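Local coordinates for SusD superfamily protein (Bacteroides thetaiotaomicron VPI-5482, PDB 3HDX) that probably binds polysaccharides at the bacterial outer membrane, as SusD-family proteins do in carbohydrate uptake, at residues 88-93 against 136-141; 158-163 against 208-213; 386-391 against 396-401. All coordinates share one frame; numbering follows the deposited sequence.

Contact 1: residues 88-93 against 136-141; sequences FMEKAP and TYSYDN
Both carboxylate oxygens of Glu90, near the end of a helix, reach across to Ser138 in a loop without regular structure. The backbone N of Ser138 donates to Glu90 OE2 at 3.0 Å with an N-H...O angle of 155°, coming in on the syn side and 19° out of the carboxylate plane. The hydroxyl takes the other oxygen: Ser138 OG donates to Glu90 OE1, at a modelled 2.5 Å. That length is very short, and Glu90 was built in two conformers, so its exact value is doubtful. Serine suits the place because its OG, set between the backbone N and the carbonyl carbon (chi1 70°), faces the same way as its own N-H, and one carboxylate can hold both. Glutamate supplies the length, with its chain extended beyond CG. The tight part centres on Ser138, whose small side chain also rests on Asn83, Ser86 and Val87 of the same helix. The other flank is loose: Tyr137 merely brings CB to 4.5 Å from Glu90 OE2 while its ring leads away toward Pro145, and Glu90 itself is exposed. Asn83 takes the carbonyl of Tyr139, so helix 76-91 holds the loop at two points. Through Met89 and Phe88 the same helix lies on helix 104-129, and the loop continues from there to helix 152-169.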
loop_
_atom_site.group_PDB
_atom_site.type_symbol
_atom_site.label_atom_id
_atom_site.label_comp_id
_atom_site.label_asym_id
_atom_site.label_seq_id
_atom_site.Cartn_x
_atom_site.Cartn_y
_atom_site.Cartn_z
ATOM N N PHE A 88 -19.077 -14.085 -0.095
ATOM C CA PHE A 88 -19.970 -12.964 -0.328
ATOM C C PHE A 88 -20.519 -13.019 -1.768
ATOM O O PHE A 88 -21.727 -12.883 -1.991
ATOM C CB PHE A 88 -19.254 -11.624 -0.063
ATOM C CG PHE A 88 -20.165 -10.429 -0.124
ATOM C CD1 PHE A 88 -20.623 -9.921 -1.333
ATOM C CD2 PHE A 88 -20.605 -9.821 1.057
ATOM C CE1 PHE A 88 -21.500 -8.863 -1.353
ATOM C CE2 PHE A 88 -21.451 -8.769 1.025
ATOM C CZ PHE A 88 -21.922 -8.303 -0.166
HETATM N N MSE A 89 -19.649 -13.258 -2.747
HETATM C CA MSE A 89 -20.097 -13.293 -4.144
HETATM C C MSE A 89 -21.043 -14.453 -4.427
HETATM O O MSE A 89 -21.906 -14.323 -5.301
HETATM C CB MSE A 89 -18.902 -13.348 -5.082
HETATM C CG MSE A 89 -18.020 -12.097 -4.946
HETATM SE SE MSE A 89 -16.329 -12.208 -5.824
HETATM C CE MSE A 89 -16.898 -12.096 -7.595
ATOM N N GLU A 90 -20.873 -15.569 -3.703
ATOM C CA GLU A 90 -21.737 -16.731 -3.868
ATOM C C GLU A 90 -23.106 -16.541 -3.230
ATOM O O GLU A 90 -24.126 -17.007 -3.800
ATOM C CB GLU A 90 -21.063 -17.987 -3.262
ATOM C CG GLU A 90 -19.825 -18.417 -4.032
ATOM C CD GLU A 90 -18.871 -19.333 -3.272
ATOM O OE1 GLU A 90 -19.242 -19.816 -2.151
ATOM O OE2 GLU A 90 -17.762 -19.604 -3.850
ATOM N N LYS A 91 -23.123 -15.873 -2.067
ATOM C CA LYS A 91 -24.335 -15.818 -1.232
ATOM C C LYS A 91 -25.150 -14.527 -1.271
ATOM O O LYS A 91 -26.374 -14.568 -1.144
ATOM C CB LYS A 91 -23.943 -16.171 0.193
ATOM C CG LYS A 91 -23.354 -17.578 0.334
ATOM C CD LYS A 91 -24.342 -18.675 -0.003
ATOM C CE LYS A 91 -23.725 -20.074 0.208
ATOM N NZ LYS A 91 -24.752 -21.150 0.225
ATOM N N ALA A 92 -24.498 -13.396 -1.454
ATOM C CA ALA A 92 -25.199 -12.110 -1.488
ATOM C C ALA A 92 -26.282 -11.945 -2.574
ATOM O O ALA A 92 -27.275 -11.244 -2.318
ATOM C CB ALA A 92 -24.175 -10.934 -1.542
ATOM N N PRO A 93 -26.113 -12.559 -3.772
ATOM C CA PRO A 93 -27.157 -12.367 -4.800
ATOM C C PRO A 93 -28.563 -12.779 -4.331
ATOM O O PRO A 93 -29.547 -12.142 -4.703
ATOM C CB PRO A 93 -26.657 -13.232 -5.947
ATOM C CG PRO A 93 -25.151 -13.134 -5.821
ATOM C CD PRO A 93 -24.910 -13.187 -4.366
ATOM N N THR A 136 -10.102 -19.627 -6.458
ATOM C CA THR A 136 -11.123 -18.763 -7.084
ATOM C C THR A 136 -12.560 -19.054 -6.602
ATOM O O THR A 136 -13.547 -18.579 -7.206
ATOM C CB THR A 136 -11.047 -18.976 -8.637
ATOM O OG1 THR A 136 -11.346 -20.351 -8.914
ATOM C CG2 THR A 136 -9.650 -18.628 -9.177
ATOM N N TYR A 137 -12.657 -19.868 -5.552
ATOM C CA TYR A 137 -13.940 -20.337 -5.020
ATOM C C TYR A 137 -13.867 -20.462 -3.507
ATOM O O TYR A 137 -12.759 -20.598 -2.951
ATOM C CB TYR A 137 -14.258 -21.684 -5.664
ATOM C CG TYR A 137 -13.187 -22.751 -5.460
ATOM C CD1 TYR A 137 -12.095 -22.835 -6.315
ATOM C CD2 TYR A 137 -13.260 -23.658 -4.382
ATOM C CE1 TYR A 137 -11.096 -23.745 -6.104
ATOM C CE2 TYR A 137 -12.278 -24.609 -4.197
ATOM C CZ TYR A 137 -11.212 -24.664 -5.055
ATOM O OH TYR A 137 -10.232 -25.596 -4.890
ATOM N N SER A 138 -15.024 -20.484 -2.847
ATOM C CA SER A 138 -15.007 -20.578 -1.388
ATOM C C SER A 138 -14.732 -22.003 -0.900
ATOM O O SER A 138 -14.977 -22.998 -1.608
ATOM C CB SER A 138 -16.293 -20.073 -0.767
ATOM O OG SER A 138 -17.346 -20.953 -1.034
ATOM N N TYR A 139 -14.191 -22.089 0.305
ATOM C CA TYR A 139 -13.875 -23.377 0.928
ATOM C C TYR A 139 -14.137 -23.253 2.421
ATOM O O TYR A 139 -14.325 -22.150 2.920
ATOM C CB TYR A 139 -12.444 -23.813 0.630
ATOM C CG TYR A 139 -11.406 -22.811 1.041
ATOM C CD1 TYR A 139 -11.039 -21.763 0.195
ATOM C CD2 TYR A 139 -10.821 -22.876 2.296
ATOM C CE1 TYR A 139 -10.095 -20.813 0.592
ATOM C CE2 TYR A 139 -9.873 -21.929 2.720
ATOM C CZ TYR A 139 -9.518 -20.908 1.858
ATOM O OH TYR A 139 -8.596 -19.997 2.284
ATOM N N ASP A 140 -14.198 -24.387 3.110
ATOM C CA ASP A 140 -14.479 -24.378 4.552
ATOM C C ASP A 140 -13.299 -23.925 5.373
ATOM O O ASP A 140 -12.161 -24.331 5.111
ATOM C CB ASP A 140 -14.871 -25.785 5.040
ATOM C CG ASP A 140 -16.217 -26.249 4.505
ATOM O OD1 ASP A 140 -17.072 -25.434 4.090
ATOM O OD2 ASP A 140 -16.451 -27.474 4.552
ATOM N N ASN A 141 -13.578 -23.114 6.399
ATOM C CA ASN A 141 -12.556 -22.744 7.407
ATOM C C ASN A 141 -12.019 -24.020 8.037
ATOM O O ASN A 141 -12.772 -24.988 8.231
ATOM C CB ASN A 141 -13.148 -21.879 8.511
ATOM C CG ASN A 141 -13.350 -20.457 8.075
ATOM O OD1 ASN A 141 -12.372 -19.753 7.791
ATOM N ND2 ASN A 141 -14.610 -20.005 8.044
#

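Contact 2: residues 158-163 against 208-213; sequences YAKAEL and AWQGNY. With EDO (1,2-ethanediol), chain D.
Lys160 NZ donates twice, to Gln210 OE1 at 3.1 Å and to a water at 3.0 Å, and the same water accepts from Gln210 NE2. The ammonium group thus meets both ends of one amide, directly and through the water. It approaches OE1 in the carbonyl plane, on a lone pair, with a C=O...N angle of 125°. The two side chains come from opposite directions; the lysine, modelled in two conformers, bends at its third torsion (chi3 -69°), which brings CE within 3.4 Å of Gln210 OE1, while its side chain lies on Leu203 and Ile206. Lysine suits this partly exposed place, its long chain bridging from helix 152-169 to the end of helix 196-209. Gln210 stands where that helix runs out in a Schellman motif: Gly211, at positive phi, bonds from its N back to Ala208 O at 3.0 Å. Asn212 then N-caps helix 213-226 through OD1 to Glu215 N, a short link between consecutive helices consistent with the TPR-like character of this family. The Trp209 indole carries an ethanediol, probably from the crystallisation liquor, over its centre, O1 lying 3.4 Å above the plane and donating to Trp209 O. Its ring also packs on Arg127, Val435 and Arg436; an alanine here would probably leave a gap between helices 196-209 and 430-441 and the diol without its flat support. Lys439 also hydrogen-bonds the diol.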
loop_
_atom_site.group_PDB
_atom_site.type_symbol
_atom_site.label_atom_id
_atom_site.label_comp_id
_atom_site.label_asym_id
_atom_site.label_seq_id
_atom_site.Cartn_x
_atom_site.Cartn_y
_atom_site.Cartn_z
ATOM N N TYR A 158 -5.139 -13.098 -13.292
ATOM C CA TYR A 158 -6.456 -13.249 -12.655
ATOM C C TYR A 158 -6.847 -11.927 -11.959
ATOM O O TYR A 158 -7.970 -11.402 -12.181
ATOM C CB TYR A 158 -6.436 -14.421 -11.641
ATOM C CG TYR A 158 -7.657 -14.524 -10.761
ATOM C CD1 TYR A 158 -8.822 -15.104 -11.226
ATOM C CD2 TYR A 158 -7.636 -14.022 -9.465
ATOM C CE1 TYR A 158 -9.925 -15.249 -10.423
ATOM C CE2 TYR A 158 -8.718 -14.167 -8.639
ATOM C CZ TYR A 158 -9.881 -14.762 -9.127
ATOM O OH TYR A 158 -10.966 -14.884 -8.307
ATOM N N ALA A 159 -5.920 -11.369 -11.177
ATOM C CA ALA A 159 -6.190 -10.122 -10.447
ATOM C C ALA A 159 -6.559 -8.962 -11.394
ATOM O O ALA A 159 -7.514 -8.228 -11.142
ATOM C CB ALA A 159 -5.078 -9.771 -9.513
ATOM N N LYS A 160 -5.833 -8.860 -12.507
ATOM C CA LYS A 160 -6.089 -7.788 -13.493
ATOM C C LYS A 160 -7.492 -7.926 -14.102
ATOM O O LYS A 160 -8.232 -6.955 -14.185
ATOM C CB LYS A 160 -5.026 -7.763 -14.610
ATOM C CG LYS A 160 -3.653 -7.191 -14.191
ATOM C CD LYS A 160 -2.657 -7.106 -15.356
ATOM C CE LYS A 160 -2.208 -8.496 -15.817
ATOM N NZ LYS A 160 -1.254 -8.523 -16.995
ATOM N N ALA A 161 -7.851 -9.148 -14.490
ATOM C CA ALA A 161 -9.158 -9.388 -15.119
ATOM C C ALA A 161 -10.284 -9.130 -14.131
ATOM O O ALA A 161 -11.309 -8.524 -14.475
ATOM C CB ALA A 161 -9.235 -10.799 -15.722
ATOM N N GLU A 162 -10.064 -9.533 -12.880
ATOM C CA GLU A 162 -11.050 -9.286 -11.838
ATOM C C GLU A 162 -11.257 -7.807 -11.580
ATOM O O GLU A 162 -12.398 -7.370 -11.406
ATOM C CB GLU A 162 -10.647 -9.968 -10.522
ATOM C CG GLU A 162 -10.683 -11.486 -10.590
ATOM C CD GLU A 162 -12.078 -12.012 -10.518
ATOM O OE1 GLU A 162 -12.839 -11.662 -9.569
ATOM O OE2 GLU A 162 -12.424 -12.799 -11.448
ATOM N N LEU A 163 -10.163 -7.041 -11.566
ATOM C CA LEU A 163 -10.243 -5.592 -11.327
ATOM C C LEU A 163 -10.960 -4.896 -12.479
ATOM O O LEU A 163 -11.813 -4.009 -12.268
ATOM C CB LEU A 163 -8.853 -4.985 -11.102
ATOM C CG LEU A 163 -8.283 -5.305 -9.723
ATOM C CD1 LEU A 163 -6.731 -5.233 -9.723
ATOM C CD2 LEU A 163 -8.891 -4.438 -8.581
ATOM N N ALA A 208 2.985 -2.077 -13.334
ATOM C CA ALA A 208 4.351 -1.637 -13.090
ATOM C C ALA A 208 5.224 -2.765 -12.493
ATOM O O ALA A 208 6.377 -2.923 -12.880
ATOM C CB ALA A 208 4.378 -0.404 -12.135
ATOM N N TRP A 209 4.649 -3.522 -11.557
ATOM C CA TRP A 209 5.345 -4.668 -10.904
ATOM C C TRP A 209 5.760 -5.739 -11.908
ATOM O O TRP A 209 6.777 -6.402 -11.723
ATOM C CB TRP A 209 4.491 -5.252 -9.789
ATOM C CG TRP A 209 5.144 -6.283 -8.914
ATOM C CD1 TRP A 209 4.814 -7.596 -8.807
ATOM C CD2 TRP A 209 6.169 -6.044 -7.959
ATOM N NE1 TRP A 209 5.616 -8.214 -7.860
ATOM C CE2 TRP A 209 6.453 -7.264 -7.330
ATOM C CE3 TRP A 209 6.932 -4.919 -7.623
ATOM C CZ2 TRP A 209 7.403 -7.372 -6.328
ATOM C CZ3 TRP A 209 7.891 -5.037 -6.603
ATOM C CH2 TRP A 209 8.137 -6.263 -6.006
ATOM N N GLN A 210 4.966 -5.873 -12.990
ATOM C CA GLN A 210 5.233 -6.803 -14.092
ATOM C C GLN A 210 6.089 -6.214 -15.204
ATOM O O GLN A 210 6.381 -6.904 -16.180
ATOM C CB GLN A 210 3.911 -7.266 -14.719
ATOM C CG GLN A 210 3.039 -8.013 -13.798
ATOM C CD GLN A 210 1.823 -8.515 -14.555
ATOM O OE1 GLN A 210 1.044 -7.722 -15.112
ATOM N NE2 GLN A 210 1.712 -9.829 -14.655
ATOM N N GLY A 211 6.465 -4.940 -15.087
ATOM C CA GLY A 211 7.212 -4.259 -16.142
ATOM C C GLY A 211 6.387 -3.845 -17.339
ATOM O O GLY A 211 6.953 -3.465 -18.369
ATOM N N ASN A 212 5.055 -3.897 -17.199
ATOM C CA ASN A 212 4.132 -3.508 -18.278
ATOM C C ASN A 212 3.838 -2.033 -18.113
ATOM O O ASN A 212 2.763 -1.627 -17.662
ATOM C CB ASN A 212 2.859 -4.333 -18.263
ATOM C CG ASN A 212 1.916 -4.006 -19.462
ATOM O OD1 ASN A 212 2.123 -3.047 -20.259
ATOM N ND2 ASN A 212 0.880 -4.823 -19.581
ATOM N N TYR A 213 4.826 -1.224 -18.491
ATOM C CA TYR A 213 4.705 0.208 -18.303
ATOM C C TYR A 213 3.770 0.934 -19.250
ATOM O O TYR A 213 3.289 1.976 -18.890
ATOM C CB TYR A 213 6.100 0.841 -18.225
ATOM C CG TYR A 213 6.804 0.538 -16.904
ATOM C CD1 TYR A 213 6.387 1.146 -15.742
ATOM C CD2 TYR A 213 7.916 -0.314 -16.840
ATOM C CE1 TYR A 213 7.035 0.936 -14.542
ATOM C CE2 TYR A 213 8.584 -0.531 -15.625
ATOM C CZ TYR A 213 8.134 0.114 -14.476
ATOM O OH TYR A 213 8.768 -0.034 -13.250
HETATM C C1 EDO D . 8.988 -8.816 -9.211
HETATM O O1 EDO D . 8.982 -7.452 -9.672
HETATM C C2 EDO D . 10.252 -9.471 -9.730
HETATM O O2 EDO D . 10.286 -9.380 -11.168
HETATM O O HOH W 1 -0.034 -11.098 -16.126
#

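Contact 3: residues 386-391 against 396-401; sequences YLNMIR and LREVSF. With EDO (1,2-ethanediol), chain G.
The guanidinium of Arg391 is sandwiched between two aliphatic groups: Leu396 CB lies 3.6 Å above one face and Val399 CG1 3.4 Å above the other, both offset toward the rim. Its edge is polar. Side-on, Arg391 NE and NH2 grip a single acceptor, Arg397 O, at 2.8 and 2.9 Å, both in the guanidinium plane and NE nearly along the C=O axis. NH2 also donates to O1 of an ethanediol, again probably a crystallisation additive. A bend at the third torsion (chi3 60°) turns the group back against the loop, where the two in-plane bonds to one oxygen, with an apolar group over each face, probably hold it from turning. One turn earlier Asn388 pairs with the backbone of Val399 much as a strand neighbour would, consistent with the loop's extended course: OD1 accepts from Val399 N and ND2 donates to Val399 O, each at 2.9 Å. Asparagine offers acceptor and donor side by side, though Val399 N comes in tilted from the carbonyl plane of OD1. Val399 CG2 closes the contact on Leu387 CD2 at 4.0 Å. Where the helix runs out, Leu396 N bonds to Arg391 O at 3.1 Å. The side chain of Arg397 starts away from the helix, and its NH2 forms a salt bridge with Asp404. The loop therefore doubles back along helix 380-391 toward helix 401-405, whose N-cap position is Ser400, while Leu387 and Leu396 reach helix 409-423 and Leu387 also touches helix 363-376.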
loop_
_atom_site.group_PDB
_atom_site.type_symbol
_atom_site.label_atom_id
_atom_site.label_comp_id
_atom_site.label_asym_id
_atom_site.label_seq_id
_atom_site.Cartn_x
_atom_site.Cartn_y
_atom_site.Cartn_z
ATOM N N TYR A 386 5.743 15.510 -14.531
ATOM C CA TYR A 386 5.084 14.806 -13.410
ATOM C C TYR A 386 5.961 14.823 -12.144
ATOM O O TYR A 386 5.466 15.037 -11.054
ATOM C CB TYR A 386 4.657 13.399 -13.835
ATOM C CG TYR A 386 3.657 13.518 -14.966
ATOM C CD1 TYR A 386 2.391 14.018 -14.729
ATOM C CD2 TYR A 386 4.000 13.157 -16.269
ATOM C CE1 TYR A 386 1.451 14.188 -15.791
ATOM C CE2 TYR A 386 3.111 13.301 -17.306
ATOM C CZ TYR A 386 1.837 13.819 -17.069
ATOM O OH TYR A 386 0.999 13.971 -18.163
ATOM N N LEU A 387 7.249 14.583 -12.311
ATOM C CA LEU A 387 8.212 14.707 -11.213
ATOM C C LEU A 387 8.128 16.109 -10.603
ATOM O O LEU A 387 8.064 16.258 -9.375
ATOM C CB LEU A 387 9.639 14.453 -11.713
ATOM C CG LEU A 387 10.747 14.578 -10.655
ATOM C CD1 LEU A 387 10.496 13.682 -9.413
ATOM C CD2 LEU A 387 12.136 14.324 -11.246
ATOM N N ASN A 388 8.136 17.134 -11.463
ATOM C CA ASN A 388 8.065 18.512 -10.987
ATOM C C ASN A 388 6.813 18.852 -10.190
ATOM O O ASN A 388 6.880 19.683 -9.286
ATOM C CB ASN A 388 8.279 19.529 -12.126
ATOM C CG ASN A 388 9.735 19.662 -12.532
ATOM O OD1 ASN A 388 10.641 19.422 -11.717
ATOM N ND2 ASN A 388 9.977 20.070 -13.772
HETATM N N MSE A 389 5.683 18.216 -10.518
HETATM C CA MSE A 389 4.451 18.432 -9.762
HETATM C C MSE A 389 4.633 18.139 -8.282
HETATM O O MSE A 389 4.122 18.875 -7.406
HETATM C CB MSE A 389 3.286 17.621 -10.309
HETATM C CG MSE A 389 2.817 18.050 -11.635
HETATM SE SE MSE A 389 1.378 16.952 -12.291
HETATM C CE MSE A 389 1.435 17.628 -14.113
ATOM N N ILE A 390 5.353 17.057 -7.996
ATOM C CA ILE A 390 5.613 16.664 -6.620
ATOM C C ILE A 390 6.677 17.589 -6.005
ATOM O O ILE A 390 6.472 18.130 -4.901
ATOM C CB ILE A 390 6.045 15.195 -6.546
ATOM C CG1 ILE A 390 4.994 14.274 -7.303
ATOM C CG2 ILE A 390 6.385 14.878 -5.062
ATOM C CD1 ILE A 390 3.565 14.490 -7.062
ATOM N N ARG A 391 7.800 17.791 -6.727
ATOM C CA ARG A 391 8.894 18.639 -6.214
ATOM C C ARG A 391 8.435 20.027 -5.792
ATOM O O ARG A 391 8.731 20.473 -4.663
ATOM C CB ARG A 391 9.969 18.778 -7.259
ATOM C CG ARG A 391 10.792 17.511 -7.501
ATOM C CD ARG A 391 11.796 17.762 -8.626
ATOM N NE ARG A 391 12.699 18.858 -8.289
ATOM C CZ ARG A 391 13.845 18.733 -7.607
ATOM N NH1 ARG A 391 14.301 17.535 -7.176
ATOM N NH2 ARG A 391 14.555 19.831 -7.339
ATOM N N LEU A 396 10.876 22.313 -3.513
ATOM C CA LEU A 396 11.990 22.077 -4.398
ATOM C C LEU A 396 11.758 22.757 -5.747
ATOM O O LEU A 396 10.637 22.826 -6.253
ATOM C CB LEU A 396 12.213 20.560 -4.603
ATOM C CG LEU A 396 12.454 19.738 -3.330
ATOM C CD1 LEU A 396 12.634 18.263 -3.662
ATOM C CD2 LEU A 396 13.659 20.252 -2.535
ATOM N N ARG A 397 12.854 23.226 -6.340
ATOM C CA ARG A 397 12.783 23.866 -7.660
ATOM C C ARG A 397 12.418 22.863 -8.740
ATOM O O ARG A 397 12.648 21.643 -8.612
ATOM C CB ARG A 397 14.142 24.463 -8.058
ATOM C CG ARG A 397 15.275 23.432 -8.242
ATOM C CD ARG A 397 16.520 24.110 -8.762
ATOM N NE ARG A 397 17.620 23.169 -9.015
ATOM C CZ ARG A 397 17.806 22.478 -10.138
ATOM N NH1 ARG A 397 16.903 22.497 -11.119
ATOM N NH2 ARG A 397 18.882 21.706 -10.241
ATOM N N GLU A 398 11.858 23.384 -9.814
ATOM C CA GLU A 398 11.674 22.563 -11.000
ATOM C C GLU A 398 13.035 22.130 -11.550
ATOM O O GLU A 398 14.005 22.882 -11.467
ATOM C CB GLU A 398 10.969 23.343 -12.097
ATOM C CG GLU A 398 9.528 23.530 -11.798
ATOM C CD GLU A 398 8.747 24.165 -12.922
ATOM O OE1 GLU A 398 9.351 24.797 -13.820
ATOM O OE2 GLU A 398 7.510 23.999 -12.884
ATOM N N VAL A 399 13.066 20.913 -12.083
ATOM C CA VAL A 399 14.191 20.370 -12.794
ATOM C C VAL A 399 13.874 20.243 -14.279
ATOM O O VAL A 399 12.717 20.285 -14.682
ATOM C CB VAL A 399 14.687 19.027 -12.222
ATOM C CG1 VAL A 399 15.268 19.240 -10.789
ATOM C CG2 VAL A 399 13.537 17.956 -12.235
ATOM N N SER A 400 14.938 20.129 -15.072
ATOM C CA SER A 400 14.800 19.933 -16.513
ATOM C C SER A 400 15.716 18.807 -16.962
ATOM O O SER A 400 16.816 18.579 -16.431
ATOM C CB SER A 400 15.036 21.230 -17.277
ATOM O OG SER A 400 16.375 21.612 -17.134
ATOM N N PHE A 401 15.258 18.080 -17.973
ATOM C CA PHE A 401 15.964 16.879 -18.425
ATOM C C PHE A 401 17.417 17.146 -18.890
ATOM O O PHE A 401 18.334 16.427 -18.472
ATOM C CB PHE A 401 15.097 16.145 -19.476
ATOM C CG PHE A 401 15.546 14.750 -19.815
ATOM C CD1 PHE A 401 15.981 13.851 -18.824
ATOM C CD2 PHE A 401 15.455 14.275 -21.130
ATOM C CE1 PHE A 401 16.371 12.561 -19.141
ATOM C CE2 PHE A 401 15.812 12.931 -21.435
ATOM C CZ PHE A 401 16.264 12.094 -20.444
HETATM C C1 EDO G . 17.794 19.825 -5.968
HETATM O O1 EDO G . 16.633 19.817 -5.107
HETATM C C2 EDO G . 18.873 20.769 -5.469
HETATM O O2 EDO G . 19.316 20.388 -4.157
#

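Contacts 1 and 2 lie at the surface and contact 3 is partly buried; contact 3 also buries more surface than the other two. Contact 1 ties a loop to helix 76-91 through a carboxylate and contact 2 joins two helices through an ammonium, an amide and a water, so both rest on a few polar groups with little apolar packing. In contact 3 the loop after a helix lies back along it, with aliphatic groups covering a charged one. Contacts 1 and 2 touch, Thr136 CG2 meeting Tyr158 CE1 at 3.6 Å, and helix 104-129 packs against both. Contact 3 lies about 47 Å from contact 1 between centres, across the chain's centre.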